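Local coordinates for protein chorismate mutase (Burkholderia thailandensis, PDB 6CNZ) that probably catalyses the rearrangement of chorismate to prephenate, the step that leads toward phenylalanine and tyrosine, at residues 142-145 with 146-150; 73-76 with 77-81; 104-107 with 108-111. One frame throughout, in Å; residues are numbered along the deposited sequence.

Interaction 1 of 3, residues 142-145 with 146-150; sequences LARS and IANWK. With NO3 (nitrate ion), chain G.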
loop_
_atom_site.group_PDB
_atom_site.type_symbol
_atom_site.label_atom_id
_atom_site.label_comp_id
_atom_site.label_asym_id
_atom_site.label_seq_id
_atom_site.Cartn_x
_atom_site.Cartn_y
_atom_site.Cartn_z
ATOM N N LEU A 142 8.522 17.101 3.553
ATOM C CA LEU A 142 8.563 15.662 3.815
ATOM C C LEU A 142 7.944 15.325 5.173
ATOM O O LEU A 142 7.084 14.435 5.279
ATOM C CB LEU A 142 10.004 15.160 3.749
ATOM C CG LEU A 142 10.200 13.714 4.228
ATOM C CD1 LEU A 142 9.335 12.730 3.421
ATOM C CD2 LEU A 142 11.672 13.322 4.166
ATOM N N ALA A 143 8.366 16.034 6.228
ATOM C CA ALA A 143 7.839 15.759 7.563
ATOM C C ALA A 143 6.333 15.950 7.609
ATOM O O ALA A 143 5.634 15.224 8.329
ATOM C CB ALA A 143 8.529 16.663 8.589
ATOM N N ARG A 144 5.822 16.915 6.836
ATOM C CA ARG A 144 4.388 17.148 6.754
ATOM C C ARG A 144 3.669 15.983 6.067
ATOM O O ARG A 144 2.592 15.569 6.513
ATOM C CB ARG A 144 4.128 18.465 6.018
ATOM C CG ARG A 144 2.658 18.794 5.778
ATOM C CD ARG A 144 1.879 18.759 7.089
ATOM N NE ARG A 144 0.431 18.865 6.903
ATOM C CZ ARG A 144 -0.205 20.015 6.719
ATOM N NH1 ARG A 144 -1.521 20.035 6.561
ATOM N NH2 ARG A 144 0.485 21.146 6.688
ATOM N N SER A 145 4.234 15.459 4.970
ATOM C CA SER A 145 3.635 14.297 4.313
ATOM C C SER A 145 3.635 13.087 5.234
ATOM O O SER A 145 2.660 12.332 5.282
ATOM C CB SER A 145 4.379 13.957 3.019
ATOM O OG SER A 145 4.367 15.045 2.119
ATOM N N ILE A 146 4.728 12.884 5.964
ATOM C CA ILE A 146 4.823 11.734 6.856
ATOM C C ILE A 146 3.761 11.811 7.940
ATOM O O ILE A 146 3.072 10.823 8.240
ATOM C CB ILE A 146 6.230 11.650 7.462
ATOM C CG1 ILE A 146 7.254 11.242 6.388
ATOM C CG2 ILE A 146 6.207 10.708 8.627
ATOM C CD1 ILE A 146 8.721 11.456 6.856
ATOM N N ALA A 147 3.617 12.984 8.552
ATOM C CA ALA A 147 2.599 13.149 9.585
ATOM C C ALA A 147 1.196 12.999 9.009
ATOM O O ALA A 147 0.328 12.396 9.641
ATOM C CB ALA A 147 2.748 14.510 10.257
ATOM N N ASN A 148 0.937 13.592 7.840
ATOM C CA ASN A 148 -0.367 13.415 7.212
ATOM C C ASN A 148 -0.673 11.932 7.042
ATOM O O ASN A 148 -1.764 11.461 7.382
ATOM C CB ASN A 148 -0.406 14.114 5.852
ATOM C CG ASN A 148 -0.623 15.622 5.963
ATOM O OD1 ASN A 148 -1.086 16.121 6.997
ATOM N ND2 ASN A 148 -0.297 16.357 4.891
ATOM N N TRP A 149 0.301 11.179 6.528
ATOM C CA TRP A 149 0.081 9.766 6.258
ATOM C C TRP A 149 -0.100 8.988 7.549
ATOM O O TRP A 149 -0.966 8.113 7.633
ATOM C CB TRP A 149 1.254 9.208 5.452
ATOM C CG TRP A 149 1.160 7.762 5.188
ATOM C CD1 TRP A 149 1.759 6.763 5.898
ATOM C CD2 TRP A 149 0.427 7.124 4.134
ATOM N NE1 TRP A 149 1.449 5.550 5.353
ATOM C CE2 TRP A 149 0.642 5.738 4.261
ATOM C CE3 TRP A 149 -0.384 7.589 3.093
ATOM C CZ2 TRP A 149 0.070 4.806 3.388
ATOM C CZ3 TRP A 149 -0.949 6.662 2.216
ATOM C CH2 TRP A 149 -0.713 5.285 2.370
ATOM N N LYS A 150 0.700 9.299 8.575
ATOM C CA LYS A 150 0.578 8.555 9.822
ATOM C C LYS A 150 -0.793 8.748 10.430
ATOM O O LYS A 150 -1.350 7.818 11.037
ATOM C CB LYS A 150 1.660 8.979 10.816
ATOM C CG LYS A 150 3.043 8.374 10.546
ATOM C CD LYS A 150 4.058 9.030 11.504
ATOM C CE LYS A 150 5.444 8.403 11.437
ATOM N NZ LYS A 150 6.412 9.235 12.230
HETATM N N NO3 G . 3.503 3.555 8.315
HETATM O O1 NO3 G . 4.073 2.749 7.516
HETATM O O2 NO3 G . 3.702 3.463 9.566
HETATM O O3 NO3 G . 2.726 4.446 7.861
#
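Arg144 and Asn148 meet through their torsions: Arg144 CG lies anti to the backbone N (chi1 176°) and the bend at chi2 turns the rest of the chain back along the helix toward Asn148, whose CG stands beside its own backbone N and anti to the carbonyl carbon. The bend carries Arg144 NE to Asn148 OD1 at 3.1 Å, and the N-H points almost straight at the oxygen (174°). OD1 sits at the edge of the guanidinium, in its plane, yet the amide is turned steeply away, the two planes lying 75° apart. NE comes in nearly at right angles to the C=O bond and tilted out of the carbonyl plane. Asn148 N bonds to Arg144 O at 2.9 Å, so the same pair is tied through both backbone and side chain.

Two residues earlier, on another side of the helix, Leu142 and Ile146 make the apolar counterpart. Methyl meets methyl, Leu142 CD1 on Ile146 CD1 at 3.7 Å, and Ile146 CG1 rests against Leu142 O at 3.4 Å. Leu142 also packs on Val170 and Cys171, Ile146 on Leu167. Ser145 OG turns back to Arg141 O, which satisfies this buried hydroxyl within the helix, while Ser145 O receives Trp149 N at 2.9 Å. The indole of Trp149 projects off the helix onto Val21 and Ala22 of helix 15-29, and gives a weak, bent hydrogen bond from NE1 to O3 of a nitrate at 3.0 Å, the oxygen lying at the ring edge. Ser25 and Gln159 also bind that ion.

The i to i+4 ladder with one polar side-chain bridge and one apolar pair is that of an amphipathic alpha-helix, here helix 138-153 of an all-helical chorismate mutase.

Interaction 2 of 3, residues 73-76 with 77-81; sequences RTFF and DDQIA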
loop_
_atom_site.group_PDB
_atom_site.type_symbol
_atom_site.label_atom_id
_atom_site.label_comp_id
_atom_site.label_asym_id
_atom_site.label_seq_id
_atom_site.Cartn_x
_atom_site.Cartn_y
_atom_site.Cartn_z
ATOM N N ARG A 73 20.778 4.128 -3.880
ATOM C CA ARG A 73 21.333 3.083 -3.022
ATOM C C ARG A 73 21.127 3.423 -1.552
ATOM O O ARG A 73 20.613 2.605 -0.775
ATOM C CB ARG A 73 22.823 2.875 -3.312
ATOM C CG ARG A 73 23.443 1.766 -2.461
ATOM C CD ARG A 73 24.977 1.752 -2.497
ATOM N NE ARG A 73 25.470 0.554 -1.817
ATOM C CZ ARG A 73 25.664 -0.620 -2.416
ATOM N NH1 ARG A 73 25.434 -0.751 -3.716
ATOM N NH2 ARG A 73 26.100 -1.661 -1.721
ATOM N N THR A 74 21.505 4.639 -1.160
ATOM C CA THR A 74 21.292 5.076 0.214
ATOM C C THR A 74 19.826 4.959 0.612
ATOM O O THR A 74 19.511 4.463 1.699
ATOM C CB THR A 74 21.767 6.518 0.381
ATOM O OG1 THR A 74 23.178 6.560 0.203
ATOM C CG2 THR A 74 21.427 7.034 1.774
ATOM N N PHE A 75 18.916 5.403 -0.264
ATOM C CA PHE A 75 17.493 5.286 0.029
ATOM C C PHE A 75 17.103 3.835 0.276
ATOM O O PHE A 75 16.283 3.549 1.158
ATOM C CB PHE A 75 16.667 5.881 -1.110
ATOM C CG PHE A 75 15.167 5.771 -0.912
ATOM C CD1 PHE A 75 14.500 6.634 -0.052
ATOM C CD2 PHE A 75 14.431 4.821 -1.603
ATOM C CE1 PHE A 75 13.127 6.550 0.126
ATOM C CE2 PHE A 75 13.050 4.727 -1.439
ATOM C CZ PHE A 75 12.393 5.597 -0.570
ATOM N N PHE A 76 17.698 2.899 -0.469
ATOM C CA PHE A 76 17.323 1.507 -0.244
ATOM C C PHE A 76 18.081 0.898 0.927
ATOM O O PHE A 76 17.530 0.024 1.608
ATOM C CB PHE A 76 17.473 0.683 -1.531
ATOM C CG PHE A 76 16.229 0.711 -2.394
ATOM C CD1 PHE A 76 15.979 1.777 -3.257
ATOM C CD2 PHE A 76 15.285 -0.302 -2.311
ATOM C CE1 PHE A 76 14.826 1.816 -4.038
ATOM C CE2 PHE A 76 14.125 -0.266 -3.094
ATOM C CZ PHE A 76 13.899 0.797 -3.958
ATOM N N ASP A 77 19.291 1.384 1.232
ATOM C CA ASP A 77 19.879 1.097 2.543
ATOM C C ASP A 77 18.883 1.377 3.661
ATOM O O ASP A 77 18.710 0.558 4.574
ATOM C CB ASP A 77 21.144 1.927 2.774
ATOM C CG ASP A 77 22.374 1.338 2.106
ATOM O OD1 ASP A 77 22.380 0.124 1.789
ATOM O OD2 ASP A 77 23.349 2.100 1.901
ATOM N N ASP A 78 18.198 2.530 3.580
ATOM C CA ASP A 78 17.211 2.913 4.589
ATOM C C ASP A 78 15.965 2.025 4.555
ATOM O O ASP A 78 15.359 1.784 5.606
ATOM C CB ASP A 78 16.806 4.380 4.416
ATOM C CG ASP A 78 17.918 5.348 4.820
ATOM O OD1 ASP A 78 18.798 4.965 5.615
ATOM O OD2 ASP A 78 17.890 6.503 4.366
ATOM N N GLN A 79 15.537 1.568 3.368
ATOM C CA GLN A 79 14.384 0.658 3.306
ATOM C C GLN A 79 14.690 -0.647 4.021
ATOM O O GLN A 79 13.867 -1.157 4.795
ATOM C CB GLN A 79 13.972 0.363 1.854
ATOM C CG GLN A 79 13.643 1.606 0.999
ATOM C CD GLN A 79 12.851 2.660 1.754
ATOM O OE1 GLN A 79 11.667 2.469 2.059
ATOM N NE2 GLN A 79 13.499 3.793 2.054
ATOM N N ILE A 80 15.878 -1.200 3.758
ATOM C CA ILE A 80 16.353 -2.411 4.428
ATOM C C ILE A 80 16.452 -2.191 5.940
ATOM O O ILE A 80 15.920 -2.978 6.732
ATOM C CB ILE A 80 17.702 -2.841 3.816
ATOM C CG1 ILE A 80 17.501 -3.275 2.359
ATOM C CG2 ILE A 80 18.390 -3.944 4.648
ATOM C CD1 ILE A 80 18.792 -3.286 1.536
ATOM N N ALA A 81 17.135 -1.116 6.365
ATOM C CA ALA A 81 17.242 -0.819 7.797
ATOM C C ALA A 81 15.870 -0.752 8.461
ATOM O O ALA A 81 15.675 -1.266 9.571
ATOM C CB ALA A 81 17.979 0.508 8.002
HETATM O O HOH W 1 25.517 0.181 1.159
#
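Gln79 is held to Phe75 by two hydrogen bonds that converge on one acceptor. Phe75 O takes Gln79 N at 3.1 Å and, from the opposite face of the carbonyl plane, Gln79 NE2 at 2.9 Å. The glutamine chain bends at chi2 (-41°), folding its amide back over the preceding turn; NE2 also bonds to Ala166 O.

The same bend lays the amide on a ring. Gln79 NE2 lies 3.3 Å above the centre of the Phe75 ring, whose plane is only 18° from that of the amide. On the ring of Phe76, by contrast, Gln79 CG sits over one face toward the rim, with the amide strongly inclined. These residues belong to helix 69-96, a long helix in the all-alpha fold of type II chorismate mutases, where Phe76 packs against helices 48-64 and 107-129 and Phe75 against helices 15-29 and 107-129.

Charges form a third group. Arg73 NE and Asp77 OD2 stand 4.6 Å apart, beyond a salt bridge, and a water joins them, accepting from NE at 3.0 Å and donating to OD2 at 3.0 Å. The direct salt bridge of Arg73 NH1 goes to Glu59, while Asp78 OD2 is bonded to His169 ND1.

Interaction 3 of 3, residues 104-107 with 108-111; sequences APDL and ATST
Asp106 OD2 is gripped twice by Thr109, through the backbone N at 2.6 Å and the hydroxyl OG1 at 2.7 Å. Both donors meet the oxygen on its anti side, out of the carboxylate plane by about 30° and from opposite faces. Asp106 reaches them with CG anti to the backbone N (chi1 -178°), which swings the carboxylate across the first turn of helix 107-129. Thr109 OG1 lies between its own backbone N and carbonyl carbon (chi1 65°), the rotamer that lets hydroxyl and amide address one oxygen together. The other carboxylate oxygen, OD1, accepts from a water at 2.8 Å, and this water in turn accepts from Ala108 N, so a second amide of the first turn is linked to the aspartate indirectly.

Asp106 O is the other shared acceptor. Ser110 N reaches it at 2.9 Å and Thr111 N at 3.0 Å, the latter from five residues on, as in the wider pi-type turn at 108-111. A second water links the loop to the helix, donating to Pro105 O and accepting from Thr111 OG1 at 2.7 Å. Leu107 CD1 lies against Thr111 CB at 3.9 Å, a small apolar contact beside this polar network; Leu107 also packs on Trp37 and Thr111 on Val34 of helix 31-41. Pro105 and Ser110 each touch the other's counterpart on the second subunit, where Asp106 also meets Pro103 and Thr109 meets Gly102, placing this helix start at the dimer interface.

Asp106 is the N-cap, and its carboxylate takes up Thr109 N directly and Ala108 N through a water, amides that have no preceding helical carbonyl to bond. A negative charge here would also suit the positive end of the helix dipole, probably stabilising the ionised aspartate.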
loop_
_atom_site.group_PDB
_atom_site.type_symbol
_atom_site.label_atom_id
_atom_site.label_comp_id
_atom_site.label_asym_id
_atom_site.label_seq_id
_atom_site.Cartn_x
_atom_site.Cartn_y
_atom_site.Cartn_z
ATOM N N ALA A 104 1.927 -18.393 8.072
ATOM C CA ALA A 104 2.584 -17.251 7.450
ATOM C C ALA A 104 2.381 -17.284 5.934
ATOM O O ALA A 104 2.450 -18.350 5.326
ATOM C CB ALA A 104 4.079 -17.245 7.775
ATOM N N PRO A 105 2.137 -16.141 5.301
ATOM C CA PRO A 105 2.140 -16.108 3.830
ATOM C C PRO A 105 3.486 -16.571 3.287
ATOM O O PRO A 105 4.545 -16.257 3.838
ATOM C CB PRO A 105 1.880 -14.632 3.497
ATOM C CG PRO A 105 1.363 -14.003 4.773
ATOM C CD PRO A 105 1.886 -14.820 5.911
ATOM N N ASP A 106 3.442 -17.334 2.207
ATOM C CA ASP A 106 4.671 -17.851 1.618
ATOM C C ASP A 106 5.592 -16.717 1.174
ATOM O O ASP A 106 5.204 -15.859 0.374
ATOM C CB ASP A 106 4.346 -18.750 0.435
ATOM C CG ASP A 106 5.596 -19.348 -0.192
ATOM O OD1 ASP A 106 6.265 -20.152 0.486
ATOM O OD2 ASP A 106 5.913 -19.004 -1.349
ATOM N N LEU A 107 6.831 -16.729 1.675
ATOM C CA LEU A 107 7.754 -15.652 1.351
ATOM C C LEU A 107 8.051 -15.608 -0.150
ATOM O O LEU A 107 8.058 -14.532 -0.756
ATOM C CB LEU A 107 9.037 -15.812 2.159
ATOM C CG LEU A 107 10.075 -14.711 1.971
ATOM C CD1 LEU A 107 9.486 -13.377 2.432
ATOM C CD2 LEU A 107 11.348 -15.035 2.732
ATOM N N ALA A 108 8.250 -16.773 -0.774
ATOM C CA ALA A 108 8.731 -16.806 -2.155
ATOM C C ALA A 108 7.632 -16.448 -3.152
ATOM O O ALA A 108 7.883 -15.733 -4.127
ATOM C CB ALA A 108 9.308 -18.192 -2.483
ATOM N N THR A 109 6.423 -16.970 -2.964
ATOM C CA THR A 109 5.390 -16.793 -3.977
ATOM C C THR A 109 4.372 -15.726 -3.609
ATOM O O THR A 109 3.634 -15.265 -4.489
ATOM C CB THR A 109 4.654 -18.119 -4.262
ATOM O OG1 THR A 109 3.931 -18.549 -3.100
ATOM C CG2 THR A 109 5.638 -19.218 -4.680
ATOM N N SER A 110 4.308 -15.314 -2.347
ATOM C CA SER A 110 3.364 -14.277 -1.961
ATOM C C SER A 110 4.062 -12.977 -1.576
ATOM O O SER A 110 3.802 -11.926 -2.175
ATOM C CB SER A 110 2.467 -14.785 -0.818
ATOM O OG SER A 110 1.522 -13.801 -0.416
ATOM N N THR A 111 4.962 -13.004 -0.593
ATOM C CA THR A 111 5.466 -11.734 -0.083
ATOM C C THR A 111 6.538 -11.128 -0.998
ATOM O O THR A 111 6.464 -9.948 -1.367
ATOM C CB THR A 111 5.987 -11.920 1.343
ATOM O OG1 THR A 111 4.940 -12.458 2.172
ATOM C CG2 THR A 111 6.433 -10.589 1.911
HETATM O O HOH W 2 6.013 -14.179 3.947
HETATM O O HOH W 3 8.835 -19.151 0.690
#

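In the fold
From the N terminus the chain first reaches interaction 2 on helix 69-96, its centre about 7 Å from the centre of the chain, then interaction 3 at the start of helix 107-129, and finally interaction 1 on helix 138-153. Each joins adjoining segments, so none closes a long loop, and in series they neither nest nor cross. Interaction 2 faces helices 15-29, 48-64 and 107-129; interactions 1 and 3 lie on opposite sides of the chain's centre, their own centres about 30 Å apart. Both touch the second subunit, whereas interaction 2 stays within its own chain. Helix 15-29 receives side chains from interactions 1 and 2, helix 31-41 from interaction 3.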